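Local coordinates for protein putative alpha-L-fucosidase (Bacteroides thetaiotaomicron VPI-5482, PDB 3GZA) that probably hydrolyses alpha-L-fucosidic bonds as a glycoside hydrolase of family 29, with a TIM-barrel domain followed by a beta-sandwich domain, at residues L15-A20 / C73-L78; M22-H27 / Q66-A71; C371-N376 / R384-E389. One frame throughout, in Å; residues are numbered along the deposited sequence. Where two conformers were deposited one is given.

Contact 1 (L15-A20 / C73-L78); sequences LKWHEA and CKFAVL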
loop_
_atom_site.group_PDB
_atom_site.type_symbol
_atom_site.label_atom_id
_atom_site.label_comp_id
_atom_site.label_asym_id
_atom_site.label_seq_id
_atom_site.Cartn_x
_atom_site.Cartn_y
_atom_site.Cartn_z
ATOM N N LEU A 15 13.955 32.497 -14.320
ATOM C CA LEU A 15 14.752 32.763 -15.532
ATOM C C LEU A 15 15.087 31.451 -16.259
ATOM O O LEU A 15 15.016 31.387 -17.497
ATOM C CB LEU A 15 15.998 33.579 -15.204
ATOM C CG LEU A 15 15.725 34.998 -14.677
ATOM C CD1 LEU A 15 17.066 35.683 -14.387
ATOM C CD2 LEU A 15 14.954 35.845 -15.675
ATOM N N LYS A 16 15.366 30.382 -15.508
ATOM C CA LYS A 16 15.720 29.084 -16.118
ATOM C C LYS A 16 14.558 28.454 -16.849
ATOM O O LYS A 16 14.762 27.586 -17.651
ATOM C CB LYS A 16 16.301 28.102 -15.091
ATOM C CG LYS A 16 15.412 27.802 -13.903
ATOM C CD LYS A 16 15.974 26.707 -13.012
ATOM C CE LYS A 16 15.060 26.450 -11.843
ATOM N NZ LYS A 16 15.042 27.624 -10.940
ATOM N N TRP A 17 13.325 28.878 -16.532
ATOM C CA TRP A 17 12.132 28.417 -17.238
ATOM C C TRP A 17 12.190 28.954 -18.670
ATOM O O TRP A 17 12.099 28.194 -19.663
ATOM C CB TRP A 17 10.849 28.908 -16.520
ATOM C CG TRP A 17 9.675 28.665 -17.350
ATOM C CD1 TRP A 17 8.967 29.601 -18.055
ATOM C CD2 TRP A 17 9.087 27.394 -17.669
ATOM N NE1 TRP A 17 7.994 28.981 -18.798
ATOM C CE2 TRP A 17 8.024 27.642 -18.560
ATOM C CE3 TRP A 17 9.347 26.069 -17.280
ATOM C CZ2 TRP A 17 7.247 26.626 -19.063
ATOM C CZ3 TRP A 17 8.600 25.071 -17.820
ATOM C CH2 TRP A 17 7.552 25.358 -18.684
ATOM N N HIS A 18 12.308 30.261 -18.792
ATOM C CA HIS A 18 12.364 30.886 -20.120
ATOM C C HIS A 18 13.579 30.422 -20.905
ATOM O O HIS A 18 13.479 30.145 -22.091
ATOM C CB HIS A 18 12.447 32.393 -20.004
ATOM C CG HIS A 18 11.239 33.027 -19.397
ATOM N ND1 HIS A 18 10.078 33.233 -20.106
ATOM C CD2 HIS A 18 11.000 33.457 -18.137
ATOM C CE1 HIS A 18 9.182 33.798 -19.310
ATOM N NE2 HIS A 18 9.722 33.956 -18.112
ATOM N N GLU A 19 14.741 30.416 -20.260
ATOM C CA GLU A 19 15.995 30.074 -20.959
ATOM C C GLU A 19 16.088 28.647 -21.463
ATOM O O GLU A 19 16.779 28.395 -22.440
ATOM C CB GLU A 19 17.182 30.344 -20.054
ATOM C CG GLU A 19 17.310 31.789 -19.690
ATOM C CD GLU A 19 18.201 32.029 -18.430
ATOM O OE1 GLU A 19 18.285 31.152 -17.501
ATOM O OE2 GLU A 19 18.744 33.142 -18.341
ATOM N N ALA A 20 15.445 27.713 -20.777
ATOM C CA ALA A 20 15.506 26.318 -21.216
ATOM C C ALA A 20 14.914 26.129 -22.577
ATOM O O ALA A 20 15.464 25.357 -23.370
ATOM C CB ALA A 20 14.804 25.399 -20.197
ATOM N N CYS A 73 16.263 19.437 -25.500
ATOM C CA CYS A 73 15.730 19.531 -24.129
ATOM C C CYS A 73 16.825 19.899 -23.136
ATOM O O CYS A 73 17.951 19.367 -23.207
ATOM C CB CYS A 73 15.113 18.190 -23.708
ATOM S SG CYS A 73 13.741 17.762 -24.803
ATOM N N LYS A 74 16.499 20.855 -22.258
ATOM C CA LYS A 74 17.422 21.357 -21.243
ATOM C C LYS A 74 17.053 20.880 -19.841
ATOM O O LYS A 74 17.819 21.093 -18.882
ATOM C CB LYS A 74 17.569 22.890 -21.307
ATOM C CG LYS A 74 18.086 23.382 -22.640
ATOM C CD LYS A 74 19.475 22.852 -22.943
ATOM C CE LYS A 74 19.999 23.394 -24.275
ATOM N NZ LYS A 74 20.082 24.853 -24.260
ATOM N N PHE A 75 15.826 20.381 -19.706
ATOM C CA PHE A 75 15.354 19.831 -18.439
ATOM C C PHE A 75 14.585 18.579 -18.744
ATOM O O PHE A 75 14.112 18.382 -19.885
ATOM C CB PHE A 75 14.519 20.820 -17.623
ATOM C CG PHE A 75 13.253 21.228 -18.278
ATOM C CD1 PHE A 75 13.217 22.397 -19.028
ATOM C CD2 PHE A 75 12.069 20.583 -18.030
ATOM C CE1 PHE A 75 12.054 22.824 -19.608
ATOM C CE2 PHE A 75 10.899 21.001 -18.597
ATOM C CZ PHE A 75 10.883 22.169 -19.370
ATOM N N ALA A 76 14.468 17.697 -17.754
ATOM C CA ALA A 76 13.765 16.402 -17.952
ATOM C C ALA A 76 13.086 16.079 -16.615
ATOM O O ALA A 76 13.675 16.251 -15.562
ATOM C CB ALA A 76 14.736 15.268 -18.383
ATOM N N VAL A 77 11.852 15.630 -16.718
ATOM C CA VAL A 77 10.979 15.351 -15.574
ATOM C C VAL A 77 10.488 13.922 -15.642
ATOM O O VAL A 77 10.125 13.434 -16.704
ATOM C CB VAL A 77 9.780 16.339 -15.619
ATOM C CG1 VAL A 77 8.806 16.152 -14.438
ATOM C CG2 VAL A 77 10.262 17.810 -15.694
ATOM N N LEU A 78 10.430 13.249 -14.490
ATOM C CA LEU A 78 9.916 11.898 -14.378
ATOM C C LEU A 78 8.730 11.810 -13.452
ATOM O O LEU A 78 8.716 12.451 -12.420
ATOM C CB LEU A 78 11.018 10.985 -13.783
ATOM C CG LEU A 78 10.622 9.543 -13.475
ATOM C CD1 LEU A 78 10.142 8.759 -14.728
ATOM C CD2 LEU A 78 11.760 8.737 -12.744
HETATM O O HOH W 1 19.557 27.220 -22.488
HETATM O O HOH W 2 17.465 25.977 -25.150
#
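W17 is the first residue of the helical segment 15-20 to meet 73-78, and it does so with the far end of its six-membered ring. Its CB starts away from the strand, but with CG anti to the backbone N (chi1 169°) the indole reaches back far enough for CZ3 to come within 4.0 Å of CZ of F75. The two side chains slant across one another in apolar packing. E19 takes part through its backbone: its carbonyl O accepts a hydrogen bond from a water, which in turn accepts one from NZ of K74. A20 gives up the most surface to the contact. Its CB comes up at the edge of the F75 ring, in the ring plane, 3.6 Å from CD1, and also packs on CB of K74. A second water repeats the bridge here, donating to A20 O at 2.7 Å and accepting from K74 NZ at 3.0 Å. The lysine chain, bent at chi2 (-62°) and again at chi4, passes its CG 3.4 Å from A20 O and curls back so that one ammonium serves both waters. Its charge probably suits the neighbouring carbonyl oxygens of E19 and A20. A20 thus joins the two sides, its methyl facing the aromatic interior and its carbonyl the water-bridged lysine. Around them, F75 stacks on Y177 and packs on M178 of strand 178-181, while W17 stacks on F217 and touches P267 and M269 of strand 264-273. Helix 15-20 lies across the N-terminal end of the parallel barrel strands, with W17 and F75 packing together there.

Contact 2 (M22-H27 / Q66-A71); sequences MGAVFH and QAAKAA. With EDO (1,2-ethanediol), chain D.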
loop_
_atom_site.group_PDB
_atom_site.type_symbol
_atom_site.label_atom_id
_atom_site.label_comp_id
_atom_site.label_asym_id
_atom_site.label_seq_id
_atom_site.Cartn_x
_atom_site.Cartn_y
_atom_site.Cartn_z
HETATM N N MSE A 22 13.032 24.245 -24.052
HETATM C CA MSE A 22 12.486 22.930 -24.274
HETATM C C MSE A 22 12.877 22.003 -23.149
HETATM O O MSE A 22 13.991 22.116 -22.592
HETATM C CB MSE A 22 13.053 22.343 -25.527
HETATM C CG MSE A 22 12.627 22.962 -26.776
HETATM SE SE MSE A 22 13.441 22.051 -28.322
HETATM C CE MSE A 22 12.534 20.353 -28.022
ATOM N N GLY A 23 11.969 21.097 -22.850
ATOM C CA GLY A 23 12.203 20.038 -21.875
ATOM C C GLY A 23 11.408 18.800 -22.221
ATOM O O GLY A 23 10.633 18.812 -23.169
ATOM N N ALA A 24 11.596 17.744 -21.430
ATOM C CA ALA A 24 10.879 16.502 -21.627
ATOM C C ALA A 24 10.258 16.013 -20.331
ATOM O O ALA A 24 10.816 16.200 -19.240
ATOM C CB ALA A 24 11.826 15.411 -22.159
ATOM N N VAL A 25 9.107 15.370 -20.447
ATOM C CA VAL A 25 8.473 14.670 -19.316
ATOM C C VAL A 25 8.383 13.161 -19.750
ATOM O O VAL A 25 7.997 12.808 -20.873
ATOM C CB VAL A 25 7.107 15.241 -18.881
ATOM C CG1 VAL A 25 6.074 15.133 -20.015
ATOM C CG2 VAL A 25 6.640 14.549 -17.572
ATOM N N PHE A 26 8.783 12.273 -18.845
ATOM C CA PHE A 26 8.775 10.849 -19.030
ATOM C C PHE A 26 7.710 10.254 -18.124
ATOM O O PHE A 26 7.838 10.391 -16.902
ATOM C CB PHE A 26 10.141 10.225 -18.658
ATOM C CG PHE A 26 11.292 10.674 -19.524
ATOM C CD1 PHE A 26 11.931 11.891 -19.265
ATOM C CD2 PHE A 26 11.666 9.942 -20.622
ATOM C CE1 PHE A 26 12.986 12.297 -20.111
ATOM C CE2 PHE A 26 12.711 10.335 -21.397
ATOM C CZ PHE A 26 13.367 11.535 -21.142
ATOM N N HIS A 27 6.652 9.703 -18.714
ATOM C CA HIS A 27 5.598 9.016 -17.987
ATOM C C HIS A 27 5.909 7.522 -17.907
ATOM O O HIS A 27 6.219 6.894 -18.921
ATOM C CB HIS A 27 4.235 9.222 -18.649
ATOM C CG HIS A 27 3.660 10.592 -18.463
ATOM N ND1 HIS A 27 4.113 11.711 -19.141
ATOM C CD2 HIS A 27 2.660 11.013 -17.671
ATOM C CE1 HIS A 27 3.401 12.761 -18.757
ATOM N NE2 HIS A 27 2.507 12.362 -17.869
ATOM N N GLN A 66 19.808 11.090 -22.838
ATOM C CA GLN A 66 20.485 11.419 -24.076
ATOM C C GLN A 66 19.517 11.587 -25.211
ATOM O O GLN A 66 19.728 12.410 -26.085
ATOM C CB GLN A 66 21.470 10.311 -24.455
ATOM C CG GLN A 66 22.691 10.298 -23.561
ATOM C CD GLN A 66 23.586 9.126 -23.829
ATOM O OE1 GLN A 66 23.247 7.962 -23.526
ATOM N NE2 GLN A 66 24.734 9.415 -24.395
ATOM N N ALA A 67 18.456 10.792 -25.210
ATOM C CA ALA A 67 17.464 10.878 -26.278
ATOM C C ALA A 67 16.786 12.255 -26.257
ATOM O O ALA A 67 16.656 12.898 -27.284
ATOM C CB ALA A 67 16.402 9.787 -26.157
ATOM N N ALA A 68 16.433 12.732 -25.069
ATOM C CA ALA A 68 15.778 14.058 -24.891
ATOM C C ALA A 68 16.759 15.194 -25.236
ATOM O O ALA A 68 16.424 16.206 -25.860
ATOM C CB ALA A 68 15.308 14.163 -23.475
ATOM N N LYS A 69 17.994 15.038 -24.791
ATOM C CA LYS A 69 18.988 16.030 -25.040
ATOM C C LYS A 69 19.178 16.260 -26.520
ATOM O O LYS A 69 19.374 17.389 -26.956
ATOM C CB LYS A 69 20.323 15.629 -24.387
ATOM C CG LYS A 69 21.449 16.600 -24.630
ATOM C CD LYS A 69 22.675 16.248 -23.796
ATOM C CE LYS A 69 23.770 17.301 -23.933
ATOM N NZ LYS A 69 25.016 16.931 -23.217
ATOM N N ALA A 70 19.084 15.188 -27.300
ATOM C CA ALA A 70 19.295 15.299 -28.759
ATOM C C ALA A 70 18.260 16.171 -29.458
ATOM O O ALA A 70 18.482 16.611 -30.589
ATOM C CB ALA A 70 19.344 13.917 -29.408
ATOM N N ALA A 71 17.113 16.370 -28.808
ATOM C CA ALA A 71 16.055 17.225 -29.363
ATOM C C ALA A 71 16.235 18.691 -29.032
ATOM O O ALA A 71 15.612 19.542 -29.645
ATOM C CB ALA A 71 14.682 16.714 -28.900
HETATM C C1 EDO D . 0.210 14.442 -18.795
HETATM O O1 EDO D . 0.416 14.060 -17.431
HETATM C C2 EDO D . 0.770 15.824 -18.898
HETATM O O2 EDO D . -0.117 16.700 -18.231
#
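A24 of strand 22-26 and A68 of helix 61-69 bring their CA atoms to 6.4 Å, whereas those of M22, at the start of the strand, and A71, the last residue of 66-71, stand 8.4 Å apart. The small side chains meet where the backbones are close: CB of A24 and CB of A68 touch at 3.9 Å. The same A68 methyl sits at the edge of the F26 ring, 4.0 Å from CZ, so one alanine is packed against both a methyl and an aromatic rim. The wider spacing is bridged by M22, present as selenomethionine. Its chain runs out extended and bends only at chi3 (65°), which lays SE 3.6 Å from the carbonyl O of A71 and turns CE toward the CB of A71. No hydrogen bond links the two segments. H27, just past the strand, faces a different environment: its NE2 and O1 of a 1,2-ethanediol, probably from the crystallisation liquor, form a 2.7 Å hydrogen bond near the imidazole plane, and the ring meets those of H82, Y128, W283 and F284. Replacing H27 by an alanine would remove NE2 and the ring, and is likely to leave the diol oxygen without its partner and a gap among these aromatic rings. M336 and I340 of helix 327-344 also pack on M22. The strand leads through helix 61-69 to the parallel, adjacent strand 75-79, a beta-alpha-beta crossover of the TIM barrel, and H27 stands at the C-terminal end of its strand, the end at which TIM-barrel enzymes carry their active sites.

Contact 3 (C371-N376 / R384-E389); sequences CIIQEN and RQYQIE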
loop_
_atom_site.group_PDB
_atom_site.type_symbol
_atom_site.label_atom_id
_atom_site.label_comp_id
_atom_site.label_asym_id
_atom_site.label_seq_id
_atom_site.Cartn_x
_atom_site.Cartn_y
_atom_site.Cartn_z
ATOM N N CYS A 371 13.100 35.699 -39.070
ATOM C CA CYS A 371 13.748 36.569 -38.099
ATOM C C CYS A 371 13.476 36.021 -36.718
ATOM O O CYS A 371 12.444 35.391 -36.503
ATOM C CB CYS A 371 13.182 37.986 -38.137
ATOM S SG CYS A 371 13.627 38.960 -39.544
ATOM N N ILE A 372 14.382 36.279 -35.784
ATOM C CA ILE A 372 14.186 35.932 -34.393
ATOM C C ILE A 372 14.384 37.231 -33.642
ATOM O O ILE A 372 15.253 38.013 -34.011
ATOM C CB ILE A 372 15.161 34.832 -33.921
ATOM C CG1 ILE A 372 14.720 33.489 -34.526
ATOM C CG2 ILE A 372 15.261 34.756 -32.392
ATOM C CD1 ILE A 372 15.556 32.326 -34.105
ATOM N N ILE A 373 13.520 37.471 -32.651
ATOM C CA ILE A 373 13.636 38.640 -31.778
ATOM C C ILE A 373 13.555 38.111 -30.367
ATOM O O ILE A 373 12.741 37.236 -30.089
ATOM C CB ILE A 373 12.486 39.631 -31.937
ATOM C CG1 ILE A 373 12.108 39.825 -33.408
ATOM C CG2 ILE A 373 12.829 40.994 -31.205
ATOM C CD1 ILE A 373 10.771 40.561 -33.603
ATOM N N GLN A 374 14.423 38.595 -29.491
ATOM C CA GLN A 374 14.396 38.203 -28.081
ATOM C C GLN A 374 14.585 39.411 -27.194
ATOM O O GLN A 374 15.479 40.219 -27.446
ATOM C CB GLN A 374 15.520 37.212 -27.753
ATOM C CG GLN A 374 15.524 35.909 -28.505
ATOM C CD GLN A 374 16.545 34.945 -27.932
ATOM O OE1 GLN A 374 17.654 34.857 -28.450
ATOM N NE2 GLN A 374 16.218 34.280 -26.827
ATOM N N GLU A 375 13.731 39.536 -26.174
ATOM C CA GLU A 375 13.894 40.541 -25.144
ATOM C C GLU A 375 14.733 39.944 -24.008
ATOM O O GLU A 375 14.825 38.728 -23.881
ATOM C CB GLU A 375 12.548 40.995 -24.587
ATOM C CG GLU A 375 11.687 41.738 -25.561
ATOM C CD GLU A 375 10.395 42.252 -24.933
ATOM O OE1 GLU A 375 9.433 41.473 -24.957
ATOM O OE2 GLU A 375 10.352 43.439 -24.461
ATOM N N ASN A 376 15.366 40.816 -23.209
ATOM C CA ASN A 376 16.083 40.396 -22.002
ATOM C C ASN A 376 14.968 40.157 -20.949
ATOM O O ASN A 376 14.516 41.072 -20.268
ATOM C CB ASN A 376 17.054 41.485 -21.540
ATOM C CG ASN A 376 18.115 40.962 -20.624
ATOM O OD1 ASN A 376 18.178 39.777 -20.343
ATOM N ND2 ASN A 376 18.997 41.849 -20.190
ATOM N N ARG A 384 5.242 46.034 -27.007
ATOM C CA ARG A 384 3.796 45.848 -27.161
ATOM C C ARG A 384 3.345 45.803 -28.598
ATOM O O ARG A 384 2.320 45.213 -28.877
ATOM C CB ARG A 384 3.041 46.940 -26.407
ATOM C CG ARG A 384 3.095 46.765 -24.890
ATOM C CD ARG A 384 2.417 45.499 -24.459
ATOM N NE ARG A 384 2.415 45.347 -23.006
ATOM C CZ ARG A 384 1.542 45.916 -22.194
ATOM N NH1 ARG A 384 0.615 46.760 -22.660
ATOM N NH2 ARG A 384 1.642 45.695 -20.878
ATOM N N GLN A 385 4.057 46.477 -29.499
ATOM C CA GLN A 385 3.734 46.457 -30.931
ATOM C C GLN A 385 5.053 46.599 -31.679
ATOM O O GLN A 385 5.863 47.448 -31.327
ATOM C CB GLN A 385 2.827 47.628 -31.335
ATOM C CG GLN A 385 1.390 47.652 -30.755
ATOM C CD GLN A 385 0.429 46.666 -31.403
ATOM O OE1 GLN A 385 0.642 46.210 -32.524
ATOM N NE2 GLN A 385 -0.667 46.371 -30.711
ATOM N N TYR A 386 5.270 45.770 -32.699
ATOM C CA TYR A 386 6.485 45.885 -33.509
ATOM C C TYR A 386 6.233 45.547 -34.967
ATOM O O TYR A 386 5.248 44.905 -35.324
ATOM C CB TYR A 386 7.605 44.980 -32.987
ATOM C CG TYR A 386 7.324 43.518 -33.221
ATOM C CD1 TYR A 386 7.652 42.904 -34.440
ATOM C CD2 TYR A 386 6.700 42.724 -32.247
ATOM C CE1 TYR A 386 7.356 41.571 -34.668
ATOM C CE2 TYR A 386 6.430 41.416 -32.468
ATOM C CZ TYR A 386 6.753 40.830 -33.670
ATOM O OH TYR A 386 6.480 39.500 -33.899
ATOM N N GLN A 387 7.132 46.018 -35.822
ATOM C CA GLN A 387 7.065 45.698 -37.240
ATOM C C GLN A 387 8.463 45.344 -37.715
ATOM O O GLN A 387 9.435 45.843 -37.171
ATOM C CB GLN A 387 6.578 46.872 -38.083
ATOM C CG GLN A 387 5.247 47.469 -37.680
ATOM C CD GLN A 387 5.381 48.452 -36.523
ATOM O OE1 GLN A 387 6.172 49.408 -36.599
ATOM N NE2 GLN A 387 4.600 48.231 -35.451
ATOM N N ILE A 388 8.555 44.449 -38.695
ATOM C CA ILE A 388 9.843 44.155 -39.307
ATOM C C ILE A 388 9.721 44.525 -40.779
ATOM O O ILE A 388 8.744 44.163 -41.447
ATOM C CB ILE A 388 10.268 42.709 -39.148
ATOM C CG1 ILE A 388 10.411 42.367 -37.648
ATOM C CG2 ILE A 388 11.595 42.441 -39.922
ATOM C CD1 ILE A 388 10.739 40.985 -37.393
ATOM N N GLU A 389 10.689 45.302 -41.249
ATOM C CA GLU A 389 10.767 45.740 -42.640
ATOM C C GLU A 389 12.026 45.187 -43.259
ATOM O O GLU A 389 13.001 44.960 -42.560
ATOM C CB GLU A 389 10.831 47.260 -42.719
ATOM C CG GLU A 389 9.578 47.948 -42.315
ATOM C CD GLU A 389 9.791 49.437 -42.267
ATOM O OE1 GLU A 389 10.392 49.893 -41.268
ATOM O OE2 GLU A 389 9.372 50.136 -43.209
#
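I373 and Y386 approach from opposite directions, the isoleucine placing its terminal methyl over one face of the tyrosine ring. CD1 of I373 lies 4.1 Å from the centroid of the Y386 ring and 25° off its normal, a CH-pi contact displaced toward the rim, where CE1 is 3.7 Å away. Y386 is turned for this by its first torsion (chi1 70°), which sets CG between the backbone N and the carbonyl carbon. The hydroxyl at the far end of the ring is hydrogen-bonded to E411 OE2 and to R409 NE, two residues of strand 409-418, which probably helps hold the ring in place. I373 has a second neighbour in I388: the two side chains reach for each other tip to tip, CD1 to CD1 at 3.8 Å. CD1 of I388 also packs against C371, whose CB is 3.9 Å away. The contact is apolar, with the CH-pi approach at its centre and no hydrogen bond between the segments. Their strand axes pass 10.4 Å apart at 148°, a separation filled by side chains and too wide for backbone pairing. Strand 366-375 belongs to one four-stranded antiparallel sheet, between 434-440 and 409-418, and strand 383-392 to the other, between 420-428 and 395-402. The contact lies in the interior of the beta-sandwich, consistent with the F5/8 type C family; C371 also touches L421 of strand 420-428 in the facing sheet, and I388 packs on V399 and C400 of the neighbouring strand 395-402 in its own sheet.

All three contacts are largely buried; contact 1 alone includes an exposed participant, the lysine that adds a water-bridged polar fringe to its apolar centre. Contacts 1 and 2 belong to the same barrel and rest on adjacent parallel strands, contact 1 on 75-79 and contact 2 on 22-26, their centres 10 Å apart. Contact 1 covers the N-terminal end of that sheet with a short helix, while contact 2, nested within the chain loop that contact 1 closes, packs a helix on the barrel's outside. Contact 3 lies in the separate beta-sandwich, about 23 Å from contact 1 and 29 Å from contact 2 between centres, and joins two sheets with branched side chains and an aromatic face.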